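Local coordinates for protein disulfide oxidoreductase (Xylella fastidiosa, PDB 2REM) that probably acts as a periplasmic DsbA-type thiol-disulfide oxidoreductase, exchanging disulfide bonds with substrate proteins through the redox centre of its thioredoxin fold, at residues A[56-61]-A[185-190]; A[92-97]-A[102-107]; A[81-86]-A[129-134]. One frame throughout, in Å; residues are numbered along the deposited sequence.

In the fold
All three contacts lie well out from the centre of the molecule and share no helix or strand. Interaction 1 is a surface contact of the thioredoxin fold: it joins the turn leading into edge strand 58-64 to the last helix, 172-190, through a charged pair. Interactions 2 and 3 belong to the helical region between strands 58-64 and 158-161 and are partly buried. Interaction 2 is local, tying helix 87-101 to the loop after it by backbone bonds and a small apolar patch; interaction 3 joins helices 71-83 and 125-132 by side-chain contacts alone. Along the chain, interaction 2 is nested inside interaction 3, and both inside interaction 1.

Interaction 1. Residues A[56-61]-A[185-190]; sequences KDVRFT and RERAAS
Asp-57 and Arg-187 form a side-on, two-bond salt bridge on the surface of the thioredoxin fold, joining the residue just before edge strand 58-64 to the closing turns of the final helix, 172-190. The carboxylate and the guanidinium lie nearly in one plane, 20° apart, and meet edge against edge. One bond runs from Arg-187 NE to Asp-57 OD2 at 2.8 Å, almost straight, and uses the syn lone pair of that oxygen. The other runs from Arg-187 NH2 to Asp-57 OD1 at 2.9 Å; this oxygen is also approached on its syn side, somewhat out of the carboxylate plane. With each oxygen held by a different nitrogen, turning the carboxylate about CB-CG or the guanidinium about CD-NE would cost at least one of the two bonds.

The torsions explain the reach. Arg-187 starts with CG anti to the backbone N and runs out extended, then bends at chi3 (-71°), which turns the NE edge of the guanidinium to the acid. Asp-57 carries its CG between its own backbone N and carbonyl carbon (chi1 63°), and the two side chains cross at about a right angle. Beside the acid, Val-58 sends its CG2 branch to the guanidinium edge, 3.6 Å from Arg-187 NH2.

This is a surface contact, though not an isolated one. Asp-57 makes a backbone hydrogen bond with Ile-27 of the adjacent strand 27-33, and the side chains of both Asp-57 and Arg-187 touch Ile-27, while Arg-187 also rests on Ala-55. The carbonyl of Arg-187 takes a bond from a side chain three residues on: Ser-190 OG donates to Arg-187 O at 2.8 Å, in the carbonyl plane and on a lone pair.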
loop_
_atom_site.group_PDB
_atom_site.type_symbol
_atom_site.label_atom_id
_atom_site.label_comp_id
_atom_site.label_asym_id
_atom_site.label_seq_id
_atom_site.Cartn_x
_atom_site.Cartn_y
_atom_site.Cartn_z
ATOM N N LYS A 56 8.633 -15.153 8.541
ATOM C CA LYS A 56 9.367 -13.956 8.988
ATOM C C LYS A 56 10.205 -13.314 7.892
ATOM O O LYS A 56 10.537 -12.132 7.972
ATOM C CB LYS A 56 10.275 -14.281 10.177
ATOM C CG LYS A 56 9.553 -14.567 11.489
ATOM C CD LYS A 56 10.442 -15.420 12.419
ATOM C CE LYS A 56 11.208 -14.587 13.456
ATOM N NZ LYS A 56 11.515 -13.191 12.997
ATOM N N ASP A 57 10.562 -14.102 6.880
ATOM C CA ASP A 57 11.308 -13.573 5.743
ATOM C C ASP A 57 10.454 -12.703 4.805
ATOM O O ASP A 57 10.978 -12.089 3.880
ATOM C CB ASP A 57 12.016 -14.695 4.979
ATOM C CG ASP A 57 11.060 -15.703 4.375
ATOM O OD1 ASP A 57 9.849 -15.634 4.658
ATOM O OD2 ASP A 57 11.528 -16.583 3.619
ATOM N N VAL A 58 9.143 -12.666 5.029
ATOM C CA VAL A 58 8.275 -11.730 4.282
ATOM C C VAL A 58 8.224 -10.349 4.948
ATOM O O VAL A 58 7.910 -10.226 6.142
ATOM C CB VAL A 58 6.832 -12.288 4.020
ATOM C CG1 VAL A 58 5.959 -11.246 3.276
ATOM C CG2 VAL A 58 6.884 -13.567 3.203
ATOM N N ARG A 59 8.571 -9.316 4.184
ATOM C CA ARG A 59 8.343 -7.952 4.611
ATOM C C ARG A 59 7.146 -7.423 3.827
ATOM O O ARG A 59 7.234 -7.164 2.632
ATOM C CB ARG A 59 9.575 -7.068 4.399
ATOM C CG ARG A 59 9.398 -5.640 4.907
ATOM C CD ARG A 59 10.681 -4.837 4.780
ATOM N NE ARG A 59 10.998 -4.585 3.376
ATOM C CZ ARG A 59 12.176 -4.807 2.805
ATOM N NH1 ARG A 59 13.201 -5.268 3.519
ATOM N NH2 ARG A 59 12.331 -4.527 1.503
ATOM N N PHE A 60 6.024 -7.285 4.514
ATOM C CA PHE A 60 4.807 -6.806 3.876
ATOM C C PHE A 60 4.674 -5.307 4.106
ATOM O O PHE A 60 4.678 -4.838 5.247
ATOM C CB PHE A 60 3.600 -7.579 4.411
ATOM C CG PHE A 60 2.286 -6.986 4.017
ATOM C CD1 PHE A 60 1.980 -6.762 2.695
ATOM C CD2 PHE A 60 1.350 -6.653 4.996
ATOM C CE1 PHE A 60 0.769 -6.186 2.332
ATOM C CE2 PHE A 60 0.120 -6.086 4.642
ATOM C CZ PHE A 60 -0.158 -5.852 3.310
ATOM N N THR A 61 4.572 -4.563 3.020
ATOM C CA THR A 61 4.665 -3.118 3.087
ATOM C C THR A 61 3.527 -2.514 2.307
ATOM O O THR A 61 3.233 -2.945 1.196
ATOM C CB THR A 61 6.008 -2.642 2.525
ATOM O OG1 THR A 61 7.045 -3.215 3.316
ATOM C CG2 THR A 61 6.116 -1.109 2.548
ATOM N N ARG A 185 8.416 -18.845 -4.740
ATOM C CA ARG A 185 9.398 -18.959 -5.805
ATOM C C ARG A 185 10.652 -18.129 -5.483
ATOM O O ARG A 185 11.754 -18.589 -5.704
ATOM C CB ARG A 185 8.801 -18.561 -7.148
ATOM C CG ARG A 185 9.697 -18.939 -8.313
ATOM C CD ARG A 185 9.112 -18.559 -9.624
ATOM N NE ARG A 185 8.876 -17.126 -9.742
ATOM C CZ ARG A 185 8.538 -16.547 -10.888
ATOM N NH1 ARG A 185 8.436 -17.294 -11.988
ATOM N NH2 ARG A 185 8.321 -15.240 -10.947
ATOM N N GLU A 186 10.464 -16.925 -4.949
ATOM C CA GLU A 186 11.574 -16.112 -4.440
ATOM C C GLU A 186 12.314 -16.823 -3.323
ATOM O O GLU A 186 13.557 -16.830 -3.285
ATOM C CB GLU A 186 11.080 -14.762 -3.925
ATOM C CG GLU A 186 10.537 -13.871 -5.032
ATOM C CD GLU A 186 11.548 -13.714 -6.174
ATOM O OE1 GLU A 186 11.380 -14.359 -7.232
ATOM O OE2 GLU A 186 12.515 -12.951 -6.003
ATOM N N ARG A 187 11.548 -17.433 -2.426
ATOM C CA ARG A 187 12.142 -18.159 -1.321
ATOM C C ARG A 187 13.003 -19.323 -1.843
ATOM O O ARG A 187 14.147 -19.515 -1.413
ATOM C CB ARG A 187 11.041 -18.638 -0.392
ATOM C CG ARG A 187 11.550 -19.275 0.876
ATOM C CD ARG A 187 10.407 -19.591 1.800
ATOM N NE ARG A 187 9.804 -18.395 2.377
ATOM C CZ ARG A 187 8.518 -18.075 2.270
ATOM N NH1 ARG A 187 7.684 -18.863 1.592
ATOM N NH2 ARG A 187 8.061 -16.979 2.851
ATOM N N ALA A 188 12.469 -20.075 -2.804
ATOM C CA ALA A 188 13.201 -21.191 -3.375
ATOM C C ALA A 188 14.451 -20.707 -4.102
ATOM O O ALA A 188 15.519 -21.309 -3.984
ATOM C CB ALA A 188 12.312 -21.960 -4.307
ATOM N N ALA A 189 14.298 -19.625 -4.860
ATOM C CA ALA A 189 15.401 -19.013 -5.592
ATOM C C ALA A 189 16.559 -18.619 -4.668
ATOM O O ALA A 189 17.715 -18.654 -5.082
ATOM C CB ALA A 189 14.910 -17.802 -6.348
ATOM N N SER A 190 16.237 -18.260 -3.424
ATOM C CA SER A 190 17.239 -17.881 -2.418
ATOM C C SER A 190 18.116 -19.060 -1.985
ATOM O O SER A 190 19.279 -18.872 -1.597
ATOM C CB SER A 190 16.555 -17.245 -1.187
ATOM O OG SER A 190 16.281 -18.225 -0.176
#

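Interaction 2. Residues A[92-97]-A[102-107]; sequences TAMFEA and GSVPIQ
A chain reversal at the C-terminal end of helix 87-101 folds the following loop back onto the helix, bringing Ser-103 and Val-104 against Ala-97 and Met-94. It lies in the helical region of the DsbA fold, just ahead of helix 111-119. Gly-102 makes the turn: it is the first residue to leave helical geometry, and its phi is positive (61°).

The backbone part of the contact centres on one acceptor, Ala-97 O. Ser-103 N donates to it at 2.8 Å, a short but bent bond (132° at the hydrogen) whose donor is tilted a little from the carbonyl plane. Val-104 N adds a weak bond to the same Ala-97 O at 3.3 Å, longer but better aligned. Gly-102 N also comes near that oxygen, yet its angle is too poor for a hydrogen bond.

Ser-103 adds a side-chain touch. A chi1 of 58° tucks its OG in over its own backbone, and from there the hydroxyl reaches Ala-97 CB at 3.2 Å. Val-104 then turns inward and divides its branches between two helix residues.

Phe-117 of helix 111-119 packs on both Met-94 and Val-104, so this apolar patch is shared with the next helix. On the same helix segment, Phe-95 touches Cys-40, one of the two cysteines of the predicted redox-active pair. Of the Val-104 branches, CG2 sits 3.7 Å from Ala-97 CB, and CG1 lies 4.1 Å from Met-94 SD, where the bent methionine chain crosses the valine at about a right angle.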
loop_
_atom_site.group_PDB
_atom_site.type_symbol
_atom_site.label_atom_id
_atom_site.label_comp_id
_atom_site.label_asym_id
_atom_site.label_seq_id
_atom_site.Cartn_x
_atom_site.Cartn_y
_atom_site.Cartn_z
ATOM N N THR A 92 -8.172 0.635 8.607
ATOM C CA THR A 92 -9.547 0.159 8.373
ATOM C C THR A 92 -10.538 1.284 8.595
ATOM O O THR A 92 -11.438 1.495 7.787
ATOM C CB THR A 92 -9.876 -1.002 9.310
ATOM O OG1 THR A 92 -8.963 -2.078 9.031
ATOM C CG2 THR A 92 -11.328 -1.470 9.118
ATOM N N ALA A 93 -10.352 2.022 9.688
ATOM C CA ALA A 93 -11.232 3.145 9.991
ATOM C C ALA A 93 -11.217 4.214 8.891
ATOM O O ALA A 93 -12.262 4.813 8.564
ATOM C CB ALA A 93 -10.850 3.751 11.338
ATOM N N MET A 94 -10.046 4.465 8.311
ATOM C CA MET A 94 -9.988 5.432 7.219
ATOM C C MET A 94 -10.799 4.919 6.018
ATOM O O MET A 94 -11.577 5.653 5.454
ATOM C CB MET A 94 -8.550 5.798 6.818
ATOM C CG MET A 94 -8.507 6.732 5.610
ATOM S SD MET A 94 -9.338 8.321 5.901
ATOM C CE MET A 94 -8.010 9.150 6.722
ATOM N N PHE A 95 -10.596 3.667 5.614
ATOM C CA PHE A 95 -11.418 3.085 4.549
ATOM C C PHE A 95 -12.910 3.195 4.854
ATOM O O PHE A 95 -13.730 3.594 4.002
ATOM C CB PHE A 95 -11.068 1.598 4.364
ATOM C CG PHE A 95 -9.803 1.340 3.603
ATOM C CD1 PHE A 95 -9.634 1.802 2.297
ATOM C CD2 PHE A 95 -8.817 0.532 4.157
ATOM C CE1 PHE A 95 -8.488 1.497 1.584
ATOM C CE2 PHE A 95 -7.649 0.238 3.463
ATOM C CZ PHE A 95 -7.477 0.734 2.164
ATOM N N GLU A 96 -13.273 2.840 6.090
ATOM C CA GLU A 96 -14.644 2.910 6.513
ATOM C C GLU A 96 -15.189 4.353 6.502
ATOM O O GLU A 96 -16.276 4.585 5.992
ATOM C CB GLU A 96 -14.780 2.217 7.865
ATOM C CG GLU A 96 -15.933 2.643 8.695
ATOM C CD GLU A 96 -16.023 1.811 9.952
ATOM O OE1 GLU A 96 -14.998 1.740 10.678
ATOM O OE2 GLU A 96 -17.106 1.215 10.180
ATOM N N ALA A 97 -14.397 5.305 6.990
ATOM C CA ALA A 97 -14.766 6.731 6.981
ATOM C C ALA A 97 -15.106 7.191 5.565
ATOM O O ALA A 97 -16.057 7.930 5.365
ATOM C CB ALA A 97 -13.630 7.560 7.511
ATOM N N GLY A 102 -18.954 7.860 5.134
ATOM C CA GLY A 102 -18.873 9.145 4.460
ATOM C C GLY A 102 -18.466 10.266 5.404
ATOM O O GLY A 102 -18.890 11.396 5.242
ATOM N N SER A 103 -17.643 9.957 6.402
ATOM C CA SER A 103 -17.215 10.959 7.370
ATOM C C SER A 103 -15.922 11.649 6.953
ATOM O O SER A 103 -15.515 12.652 7.537
ATOM C CB SER A 103 -17.056 10.324 8.761
ATOM O OG SER A 103 -16.114 9.279 8.676
ATOM N N VAL A 104 -15.252 11.103 5.946
ATOM C CA VAL A 104 -14.102 11.779 5.370
ATOM C C VAL A 104 -14.415 11.813 3.866
ATOM O O VAL A 104 -14.662 10.767 3.267
ATOM C CB VAL A 104 -12.761 11.022 5.669
ATOM C CG1 VAL A 104 -11.579 11.607 4.860
ATOM C CG2 VAL A 104 -12.418 11.069 7.169
ATOM N N PRO A 105 -14.416 13.013 3.262
ATOM C CA PRO A 105 -14.749 13.135 1.839
ATOM C C PRO A 105 -13.580 12.724 0.931
ATOM O O PRO A 105 -12.419 12.816 1.320
ATOM C CB PRO A 105 -15.053 14.623 1.682
ATOM C CG PRO A 105 -14.152 15.293 2.711
ATOM C CD PRO A 105 -14.099 14.314 3.881
ATOM N N ILE A 106 -13.880 12.244 -0.262
ATOM C CA ILE A 106 -12.821 11.984 -1.236
ATOM C C ILE A 106 -12.459 13.317 -1.914
ATOM O O ILE A 106 -11.295 13.738 -1.917
ATOM C CB ILE A 106 -13.222 10.885 -2.237
ATOM C CG1 ILE A 106 -13.182 9.515 -1.548
ATOM C CG2 ILE A 106 -12.273 10.868 -3.449
ATOM C CD1 ILE A 106 -13.869 8.402 -2.315
ATOM N N GLN A 107 -13.474 14.007 -2.422
ATOM C CA GLN A 107 -13.255 15.243 -3.154
ATOM C C GLN A 107 -12.860 16.363 -2.216
ATOM O O GLN A 107 -13.462 16.534 -1.159
ATOM C CB GLN A 107 -14.496 15.628 -3.969
ATOM C CG GLN A 107 -14.928 14.545 -4.966
ATOM C CD GLN A 107 -13.874 14.226 -6.026
ATOM O OE1 GLN A 107 -13.631 13.057 -6.348
ATOM N NE2 GLN A 107 -13.255 15.264 -6.581
#

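Interaction 3. Residues A[81-86]-A[129-134]; sequences ADVLGV and VATFNG
The Schellman motif that ends helix 71-83 presents Val-83 and Leu-84 to Thr-131 of helix 125-132, within the helical part of the DsbA fold. The motif turns on Gly-85, whose phi is positive, and is closed by two backbone bonds: Val-86 N to Ala-81 O at 2.8 Å and Gly-85 N to Asp-82 O at 3.0 Å.

Thr-131 meets the two residues with different branches. Its methyl CG2 lies 3.6 Å from Val-83 CG1, where the two side chains run alongside one another with opposite headings. Leu-84 instead comes tip to tip with the threonine, its CD2 3.3 Å from Thr-131 OG1, with CD1 of the same leucine 3.7 Å from that oxygen. The hydroxyl has its polar partner within its own helix, the backbone carbonyl O of Arg-127; a chi1 of -58° turns OG1 back along the helix to reach it and leaves CG2 directed at the valine. No hydrogen bond crosses between the two segments, so the contact is made by van der Waals packing of the three side chains.

Other elements close around it. Leu-84 also packs on Arg-127 and Phe-128 of helix 125-132 and on Val-123 of the loop before it, while Val-83 and Thr-131 both touch Val-137, which brings helix 135-151 against the junction of helices 71-83 and 125-132.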
loop_
_atom_site.group_PDB
_atom_site.type_symbol
_atom_site.label_atom_id
_atom_site.label_comp_id
_atom_site.label_asym_id
_atom_site.label_seq_id
_atom_site.Cartn_x
_atom_site.Cartn_y
_atom_site.Cartn_z
ATOM N N ALA A 81 0.181 9.555 8.707
ATOM C CA ALA A 81 -0.290 8.626 9.745
ATOM C C ALA A 81 0.808 7.656 10.119
ATOM O O ALA A 81 1.016 7.355 11.287
ATOM C CB ALA A 81 -1.491 7.855 9.249
ATOM N N ASP A 82 1.502 7.156 9.108
ATOM C CA ASP A 82 2.571 6.193 9.339
ATOM C C ASP A 82 3.741 6.803 10.077
ATOM O O ASP A 82 4.243 6.216 11.026
ATOM C CB ASP A 82 3.043 5.532 8.037
ATOM C CG ASP A 82 3.836 4.267 8.296
ATOM O OD1 ASP A 82 3.536 3.560 9.278
ATOM O OD2 ASP A 82 4.746 3.966 7.531
ATOM N N VAL A 83 4.172 7.975 9.632
ATOM C CA VAL A 83 5.194 8.741 10.345
ATOM C C VAL A 83 4.795 8.939 11.795
ATOM O O VAL A 83 5.628 8.851 12.683
ATOM C CB VAL A 83 5.450 10.125 9.671
ATOM C CG1 VAL A 83 6.189 11.090 10.627
ATOM C CG2 VAL A 83 6.223 9.953 8.341
ATOM N N LEU A 84 3.511 9.172 12.021
ATOM C CA LEU A 84 2.997 9.466 13.360
ATOM C C LEU A 84 2.679 8.195 14.171
ATOM O O LEU A 84 2.348 8.275 15.327
ATOM C CB LEU A 84 1.772 10.395 13.256
ATOM C CG LEU A 84 2.077 11.803 12.716
ATOM C CD1 LEU A 84 0.852 12.603 12.328
ATOM C CD2 LEU A 84 2.986 12.583 13.670
ATOM N N GLY A 85 2.827 7.031 13.545
ATOM C CA GLY A 85 2.631 5.749 14.209
ATOM C C GLY A 85 1.173 5.391 14.434
ATOM O O GLY A 85 0.851 4.621 15.336
ATOM N N VAL A 86 0.285 5.960 13.639
ATOM C CA VAL A 86 -1.140 5.698 13.790
ATOM C C VAL A 86 -1.774 5.128 12.518
ATOM O O VAL A 86 -2.993 4.992 12.435
ATOM C CB VAL A 86 -1.940 6.955 14.278
ATOM C CG1 VAL A 86 -1.422 7.448 15.645
ATOM C CG2 VAL A 86 -1.938 8.063 13.220
ATOM N N VAL A 129 -0.893 18.423 10.839
ATOM C CA VAL A 129 -0.665 19.384 9.740
ATOM C C VAL A 129 0.816 19.548 9.420
ATOM O O VAL A 129 1.210 19.501 8.246
ATOM C CB VAL A 129 -1.353 20.752 9.992
ATOM C CG1 VAL A 129 -0.912 21.784 8.943
ATOM C CG2 VAL A 129 -2.854 20.563 9.958
ATOM N N ALA A 130 1.633 19.690 10.465
ATOM C CA ALA A 130 3.071 19.789 10.293
ATOM C C ALA A 130 3.616 18.542 9.627
ATOM O O ALA A 130 4.543 18.622 8.856
ATOM C CB ALA A 130 3.774 20.033 11.622
ATOM N N THR A 131 3.037 17.385 9.934
ATOM C CA THR A 131 3.573 16.154 9.410
ATOM C C THR A 131 3.149 16.020 7.958
ATOM O O THR A 131 3.970 15.726 7.093
ATOM C CB THR A 131 3.110 14.939 10.240
ATOM O OG1 THR A 131 3.516 15.126 11.600
ATOM C CG2 THR A 131 3.778 13.657 9.712
ATOM N N PHE A 132 1.856 16.245 7.723
ATOM C CA PHE A 132 1.262 16.185 6.403
ATOM C C PHE A 132 2.004 17.122 5.437
ATOM O O PHE A 132 2.227 16.763 4.306
ATOM C CB PHE A 132 -0.192 16.640 6.519
ATOM C CG PHE A 132 -1.009 16.420 5.287
ATOM C CD1 PHE A 132 -1.571 15.172 5.035
ATOM C CD2 PHE A 132 -1.275 17.485 4.417
ATOM C CE1 PHE A 132 -2.357 14.963 3.919
ATOM C CE2 PHE A 132 -2.066 17.289 3.278
ATOM C CZ PHE A 132 -2.603 16.014 3.028
ATOM N N ASN A 133 2.348 18.319 5.905
ATOM C CA ASN A 133 3.060 19.291 5.075
ATOM C C ASN A 133 4.552 19.170 5.176
ATOM O O ASN A 133 5.255 20.004 4.631
ATOM C CB ASN A 133 2.664 20.730 5.429
ATOM C CG ASN A 133 1.210 20.987 5.156
ATOM O OD1 ASN A 133 0.566 20.205 4.468
ATOM N ND2 ASN A 133 0.665 22.029 5.752
ATOM N N GLY A 134 5.047 18.149 5.870
ATOM C CA GLY A 134 6.465 18.175 6.228
ATOM C C GLY A 134 7.381 17.385 5.327
ATOM O O GLY A 134 6.923 16.651 4.455
#